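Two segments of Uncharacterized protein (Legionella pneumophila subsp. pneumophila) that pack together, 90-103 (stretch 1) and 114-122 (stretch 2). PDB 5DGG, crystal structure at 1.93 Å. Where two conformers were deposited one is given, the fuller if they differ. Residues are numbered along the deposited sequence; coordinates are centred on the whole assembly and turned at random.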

ATOM      1  N   GLY A  90      -8.979  -9.128   4.735  1.00 30.23           N
ATOM      2  CA  GLY A  90      -8.306 -10.147   5.514  1.00 29.96           C
ATOM      3  C   GLY A  90      -7.258 -10.801   4.647  1.00 29.18           C
ATOM      4  O   GLY A  90      -7.272 -10.643   3.427  1.00 26.65           O
ATOM      5  N   PRO A  91      -6.334 -11.557   5.262  1.00 29.20           N
ATOM      6  CA  PRO A  91      -5.185 -12.053   4.469  1.00 28.89           C
ATOM      7  C   PRO A  91      -5.498 -12.990   3.296  1.00 30.36           C
ATOM      8  O   PRO A  91      -4.800 -12.943   2.285  1.00 28.38           O
ATOM      9  CB  PRO A  91      -4.311 -12.749   5.507  1.00 29.76           C
ATOM     10  CG  PRO A  91      -5.230 -13.070   6.646  1.00 30.99           C
ATOM     11  CD  PRO A  91      -6.309 -12.014   6.658  1.00 29.98           C
ATOM     12  N   GLU A  92      -6.544 -13.818   3.404  1.00 32.59           N
ATOM     13  CA  GLU A  92      -6.801 -14.835   2.370  0.60 33.98           C
ATOM     14  C   GLU A  92      -6.996 -14.228   0.987  1.00 31.41           C
ATOM     15  O   GLU A  92      -6.523 -14.793  -0.003  1.00 32.59           O
ATOM     16  CB  GLU A  92      -7.979 -15.783   2.745  0.60 38.39           C
ATOM     17  CG  GLU A  92      -9.368 -15.156   2.676  0.60 42.80           C
ATOM     18  CD  GLU A  92     -10.478 -16.073   3.186  0.60 46.48           C
ATOM     19  OE1 GLU A  92     -10.162 -17.094   3.839  0.60 51.76           O
ATOM     20  OE2 GLU A  92     -11.668 -15.770   2.951  0.60 47.06           O
ATOM     21  N   GLY A  93      -7.633 -13.072   0.904  1.00 29.28           N
ATOM     22  CA  GLY A  93      -7.878 -12.432  -0.378  1.00 28.86           C
ATOM     23  C   GLY A  93      -6.635 -11.832  -1.022  1.00 28.14           C
ATOM     24  O   GLY A  93      -6.638 -11.544  -2.209  1.00 27.32           O
ATOM     25  N   ALA A  94      -5.553 -11.633  -0.256  1.00 27.08           N
ATOM     26  CA  ALA A  94      -4.333 -11.088  -0.845  1.00 25.49           C
ATOM     27  C   ALA A  94      -3.678 -12.026  -1.874  1.00 26.22           C
ATOM     28  O   ALA A  94      -2.819 -11.612  -2.667  1.00 24.63           O
ATOM     29  CB  ALA A  94      -3.343 -10.726   0.262  1.00 24.13           C
ATOM     30  N   ALA A  95      -4.089 -13.299  -1.882  1.00 28.25           N
ATOM     31  CA  ALA A  95      -3.595 -14.316  -2.829  1.00 28.65           C
ATOM     32  C   ALA A  95      -3.726 -13.850  -4.265  1.00 29.87           C
ATOM     33  O   ALA A  95      -2.922 -14.209  -5.134  1.00 28.37           O
ATOM     34  CB  ALA A  95      -4.348 -15.635  -2.624  1.00 30.99           C
ATOM     35  N   VAL A  96      -4.691 -12.980  -4.489  1.00 28.90           N
ATOM     36  CA  VAL A  96      -4.936 -12.463  -5.813  0.60 30.35           C
ATOM     37  C   VAL A  96      -3.737 -11.641  -6.339  1.00 30.08           C
ATOM     38  O   VAL A  96      -3.598 -11.431  -7.536  1.00 29.89           O
ATOM     39  CB  VAL A  96      -6.273 -11.675  -5.812  0.60 32.49           C
ATOM     40  CG1 VAL A  96      -6.093 -10.249  -5.319  0.60 31.37           C
ATOM     41  CG2 VAL A  96      -6.914 -11.700  -7.173  0.60 35.19           C
ATOM     42  N   LEU A  97      -2.849 -11.185  -5.454  1.00 27.50           N
ATOM     43  CA  LEU A  97      -1.674 -10.425  -5.866  1.00 27.39           C
ATOM     44  C   LEU A  97      -0.394 -11.214  -5.993  1.00 25.86           C
ATOM     45  O   LEU A  97       0.590 -10.637  -6.455  1.00 24.91           O
ATOM     46  CB  LEU A  97      -1.388  -9.236  -4.919  1.00 29.01           C
ATOM     47  CG  LEU A  97      -2.447  -8.125  -4.911  1.00 30.86           C
ATOM     48  CD1 LEU A  97      -2.024  -7.022  -3.974  1.00 34.32           C
ATOM     49  CD2 LEU A  97      -2.696  -7.555  -6.275  1.00 34.04           C
ATOM     50  N   ASP A  98      -0.371 -12.487  -5.606  1.00 25.24           N
ATOM     51  CA  ASP A  98       0.903 -13.230  -5.556  1.00 26.77           C
ATOM     52  C   ASP A  98       1.580 -13.250  -6.918  1.00 27.20           C
ATOM     53  O   ASP A  98       2.733 -12.839  -7.059  1.00 25.60           O
ATOM     54  CB  ASP A  98       0.729 -14.670  -5.067  1.00 28.19           C
ATOM     55  CG  ASP A  98       0.364 -14.775  -3.594  1.00 30.98           C
ATOM     56  OD1 ASP A  98       0.307 -13.750  -2.866  1.00 33.50           O
ATOM     57  OD2 ASP A  98       0.054 -15.904  -3.130  1.00 32.80           O
ATOM     58  N   ASP A  99       0.848 -13.673  -7.948  1.00 29.47           N
ATOM     59  CA  ASP A  99       1.425 -13.827  -9.287  1.00 32.31           C
ATOM     60  C   ASP A  99       1.776 -12.504  -9.888  1.00 29.79           C
ATOM     61  O   ASP A  99       2.804 -12.382 -10.521  1.00 28.79           O
ATOM     62  CB  ASP A  99       0.422 -14.486 -10.230  1.00 39.68           C
ATOM     63  CG  ASP A  99       0.342 -15.975 -10.032  1.00 49.57           C
ATOM     64  OD1 ASP A  99       1.415 -16.615  -9.870  1.00 55.00           O
ATOM     65  OD2 ASP A  99      -0.797 -16.501 -10.025  1.00 59.82           O
ATOM     66  N   TYR A 100       0.877 -11.545  -9.675  1.00 27.23           N
ATOM     67  CA  TYR A 100       1.002 -10.200 -10.186  1.00 27.21           C
ATOM     68  C   TYR A 100       2.269  -9.565  -9.706  1.00 24.81           C
ATOM     69  O   TYR A 100       3.050  -9.038 -10.513  1.00 23.59           O
ATOM     70  CB  TYR A 100      -0.203  -9.331  -9.779  1.00 27.61           C
ATOM     71  CG  TYR A 100      -0.150  -7.911 -10.300  1.00 27.73           C
ATOM     72  CD1 TYR A 100      -0.384  -7.643 -11.657  1.00 30.55           C
ATOM     73  CD2 TYR A 100       0.132  -6.838  -9.470  1.00 26.08           C
ATOM     74  CE1 TYR A 100      -0.342  -6.344 -12.135  1.00 30.11           C
ATOM     75  CE2 TYR A 100       0.186  -5.543  -9.946  1.00 26.31           C
ATOM     76  CZ  TYR A 100      -0.074  -5.313 -11.295  1.00 28.58           C
ATOM     77  OH  TYR A 100      -0.017  -4.064 -11.825  1.00 28.76           O
ATOM     78  N   VAL A 101       2.502  -9.605  -8.395  1.00 22.87           N
ATOM     79  CA  VAL A 101       3.660  -8.940  -7.852  1.00 23.43           C
ATOM     80  C   VAL A 101       4.963  -9.690  -8.145  1.00 22.56           C
ATOM     81  O   VAL A 101       5.999  -9.052  -8.403  1.00 21.83           O
ATOM     82  CB  VAL A 101       3.549  -8.719  -6.316  1.00 24.06           C
ATOM     83  CG1 VAL A 101       4.770  -7.964  -5.846  1.00 27.08           C
ATOM     84  CG2 VAL A 101       2.323  -7.881  -6.021  1.00 25.11           C
ATOM     85  N   LEU A 102       4.919 -11.015  -8.053  1.00 22.37           N
ATOM     86  CA  LEU A 102       6.053 -11.813  -8.412  1.00 26.04           C
ATOM     87  C   LEU A 102       6.474 -11.556  -9.877  1.00 27.99           C
ATOM     88  O   LEU A 102       7.649 -11.416 -10.167  1.00 26.66           O
ATOM     89  CB  LEU A 102       5.761 -13.297  -8.218  1.00 28.28           C
ATOM     90  CG  LEU A 102       5.838 -13.818  -6.794  1.00 30.85           C
ATOM     91  CD1 LEU A 102       5.444 -15.301  -6.768  1.00 34.85           C
ATOM     92  CD2 LEU A 102       7.241 -13.613  -6.216  1.00 31.94           C
ATOM     93  N   ASP A 103       5.511 -11.444 -10.767  1.00 29.36           N
ATOM     94  CA  ASP A 103       5.829 -11.131 -12.170  1.00 33.52           C
ATOM     95  C   ASP A 103       6.376  -9.729 -12.334  1.00 31.43           C
ATOM     96  O   ASP A 103       7.296  -9.513 -13.102  1.00 32.37           O
ATOM     97  CB  ASP A 103       4.628 -11.350 -13.064  1.00 39.74           C
ATOM     98  CG  ASP A 103       4.294 -12.805 -13.223  1.00 49.98           C
ATOM     99  OD1 ASP A 103       4.679 -13.623 -12.356  1.00 59.76           O
ATOM    100  OD2 ASP A 103       3.604 -13.158 -14.207  1.00 65.63           O
ATOM    101  N   LEU A 114      14.031 -15.167  -4.527  1.00 32.36           N
ATOM    102  CA  LEU A 114      14.504 -14.145  -3.608  1.00 33.02           C
ATOM    103  C   LEU A 114      13.360 -13.344  -3.018  1.00 32.04           C
ATOM    104  O   LEU A 114      13.591 -12.226  -2.563  1.00 30.92           O
ATOM    105  CB  LEU A 114      15.438 -13.155  -4.315  1.00 36.00           C
ATOM    106  CG  LEU A 114      16.792 -13.704  -4.747  1.00 40.22           C
ATOM    107  CD1 LEU A 114      17.572 -12.608  -5.448  1.00 42.72           C
ATOM    108  CD2 LEU A 114      17.553 -14.240  -3.541  1.00 43.83           C
ATOM    109  N   VAL A 115      12.148 -13.889  -3.016  1.00 27.24           N
ATOM    110  CA  VAL A 115      10.989 -13.141  -2.524  1.00 25.69           C
ATOM    111  C   VAL A 115      10.306 -13.956  -1.411  1.00 24.79           C
ATOM    112  O   VAL A 115      10.005 -15.166  -1.590  1.00 25.64           O
ATOM    113  CB  VAL A 115      10.054 -12.831  -3.700  1.00 25.81           C
ATOM    114  CG1 VAL A 115       8.798 -12.082  -3.284  1.00 25.19           C
ATOM    115  CG2 VAL A 115      10.805 -12.015  -4.749  1.00 26.53           C
ATOM    116  N   ASN A 116      10.105 -13.333  -0.261  1.00 23.43           N
ATOM    117  CA  ASN A 116       9.359 -13.960   0.856  1.00 23.28           C
ATOM    118  C   ASN A 116       7.988 -13.367   0.967  1.00 23.77           C
ATOM    119  O   ASN A 116       7.852 -12.258   1.464  1.00 24.36           O
ATOM    120  CB  ASN A 116      10.104 -13.710   2.152  1.00 24.08           C
ATOM    121  CG  ASN A 116      11.549 -14.148   2.087  1.00 25.42           C
ATOM    122  OD1 ASN A 116      11.843 -15.218   1.575  1.00 27.12           O
ATOM    123  ND2 ASN A 116      12.460 -13.359   2.700  1.00 25.48           N
ATOM    124  N   ILE A 117       6.965 -14.039   0.460  1.00 22.82           N
ATOM    125  CA  ILE A 117       5.620 -13.507   0.468  1.00 23.86           C
ATOM    126  C   ILE A 117       4.929 -13.748   1.799  1.00 24.69           C
ATOM    127  O   ILE A 117       5.039 -14.855   2.378  1.00 26.56           O
ATOM    128  CB  ILE A 117       4.760 -14.174  -0.630  1.00 26.27           C
ATOM    129  CG1 ILE A 117       5.310 -13.768  -1.975  1.00 29.66           C
ATOM    130  CG2 ILE A 117       3.297 -13.779  -0.523  1.00 25.50           C
ATOM    131  CD1 ILE A 117       4.469 -14.292  -3.121  1.00 34.44           C
ATOM    132  N   ARG A 118       4.181 -12.759   2.263  1.00 23.22           N
ATOM    133  CA  ARG A 118       3.215 -13.019   3.339  1.00 25.80           C
ATOM    134  C   ARG A 118       1.960 -12.220   3.145  1.00 24.35           C
ATOM    135  O   ARG A 118       2.023 -11.081   2.643  1.00 21.94           O
ATOM    136  CB  ARG A 118       3.844 -12.750   4.674  1.00 29.85           C
ATOM    137  CG  ARG A 118       3.847 -11.338   5.114  1.00 32.53           C
ATOM    138  CD  ARG A 118       4.696 -11.212   6.369  1.00 36.67           C
ATOM    139  NE  ARG A 118       3.872 -10.852   7.475  1.00 41.51           N
ATOM    140  CZ  ARG A 118       3.790  -9.632   7.980  1.00 40.30           C
ATOM    141  NH1 ARG A 118       3.009  -9.457   9.013  1.00 43.27           N
ATOM    142  NH2 ARG A 118       4.513  -8.622   7.502  1.00 42.28           N
ATOM    143  N   HIS A 119       0.812 -12.840   3.433  1.00 23.27           N
ATOM    144  CA  HIS A 119      -0.483 -12.178   3.263  1.00 23.38           C
ATOM    145  C   HIS A 119      -0.898 -11.562   4.578  1.00 24.33           C
ATOM    146  O   HIS A 119      -0.731 -12.207   5.604  1.00 23.81           O
ATOM    147  CB  HIS A 119      -1.538 -13.187   2.855  1.00 24.73           C
ATOM    148  CG  HIS A 119      -1.317 -13.763   1.505  1.00 24.61           C
ATOM    149  ND1 HIS A 119      -1.879 -14.949   1.100  1.00 24.29           N
ATOM    150  CD2 HIS A 119      -0.540 -13.343   0.472  1.00 24.53           C
ATOM    151  CE1 HIS A 119      -1.512 -15.217  -0.142  1.00 24.97           C
ATOM    152  NE2 HIS A 119      -0.678 -14.267  -0.543  1.00 24.80           N
ATOM    153  N   THR A 120      -1.441 -10.348   4.570  1.00 23.62           N
ATOM    154  CA  THR A 120      -1.934  -9.730   5.803  1.00 25.01           C
ATOM    155  C   THR A 120      -3.295  -9.089   5.592  1.00 23.84           C
ATOM    156  O   THR A 120      -3.729  -8.840   4.474  1.00 22.61           O
ATOM    157  CB  THR A 120      -0.983  -8.633   6.334  1.00 25.48           C
ATOM    158  OG1 THR A 120      -0.840  -7.665   5.316  1.00 23.35           O
ATOM    159  CG2 THR A 120       0.387  -9.196   6.703  1.00 27.09           C
ATOM    160  N   GLY A 121      -3.968  -8.835   6.696  1.00 24.08           N
ATOM    161  CA  GLY A 121      -5.188  -8.004   6.718  1.00 24.58           C
ATOM    162  C   GLY A 121      -5.200  -7.163   8.009  1.00 25.50           C
ATOM    163  O   GLY A 121      -4.313  -7.262   8.814  1.00 26.90           O
ATOM    164  N   PRO A 122      -6.210  -6.323   8.198  1.00 26.56           N
ATOM    165  CA  PRO A 122      -6.255  -5.475   9.358  1.00 28.75           C
ATOM    166  C   PRO A 122      -6.810  -6.144  10.608  1.00 29.45           C
ATOM    167  O   PRO A 122      -7.451  -7.173  10.533  1.00 29.86           O
ATOM    168  CB  PRO A 122      -7.207  -4.331   8.925  1.00 29.41           C
ATOM    169  CG  PRO A 122      -8.123  -4.998   7.966  1.00 29.23           C
ATOM    170  CD  PRO A 122      -7.338  -6.086   7.283  1.00 27.46           C
TER

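A short hydrogen bond crosses between the two stretches: His119 NE2 donates to Asp98 OD1 at 2.6 Å, with an angle of 163° at the hydrogen. The near-linear geometry, with OD1 lying at the edge of the imidazole and near its plane, lets the N-H point straight at the carboxylate. Asp98 OD2 also lies 3.1 Å from His119 NE2, so the carboxylate sits with both oxygens close to the same nitrogen.

His119 contributes more to the contact than any other residue, with 100 Å² covered out of 465 Å² buried in all. One face of its ring is covered by backbone, Ala94 C and Ala95 N, and the chain of stretch 1 comes as near as Ala95 CA to His119 CE1, 3.5 Å. Methyl groups add to this packing: Ala94 CB is 3.8 Å from His119 CD2, and Ala95 CB is 3.8 Å from His119 CE1.

Residues 91-97 have helical backbone angles but bond mainly in i to i-3 steps, as in Ala94 N to Pro91 O and Leu97 N to Ala94 O; regular helix is established over 98-103. The strand, 115-120, runs at 149° to this helix, roughly antiparallel, so residues late in stretch 1 meet residues early in stretch 2. Strand alternation sorts the side chains: Val115, Ile117 and His119 point toward stretch 1, whereas Asn116, Arg118 and Thr120 point away.

The backbones are nearest at the Gly90 end. Gly90 CA and Gly121 CA are 4.0 Å apart, a separation that depends on Gly121 lacking a side chain: a CB there would fall 2.5 Å from Gly90 CA, a clash. Gly90 is suited to glycine by its own backbone, as at its angles (139/166) a CB would be jammed against the preceding carbonyl O. Next along, Pro91 CA approaches Thr120 O at 3.5 Å in a CA-H...O contact. Proline has no N-H to offer, so no conventional backbone hydrogen bond from Pro91 can form here. Its ring also meets the histidine side chain, with Pro91 CB 3.9 Å from His119 CB.

Farther on, the chains spread apart, to 7.7 Å between Asp98 CA and Ile117 CA and 7.8 Å between Leu102 CA and Val115 CA, and side chains fill the gap. Leu102 leaves its backbone sideways, yet its end comes nearer the strand: CD2 rests 3.7 Å from Val115 CG1, while CD1 lies 3.9 Å from Ile117 CD1. Ile117 also places CG2 3.8 Å from Asp98 OD1, so apolar packing adjoins the polar pair.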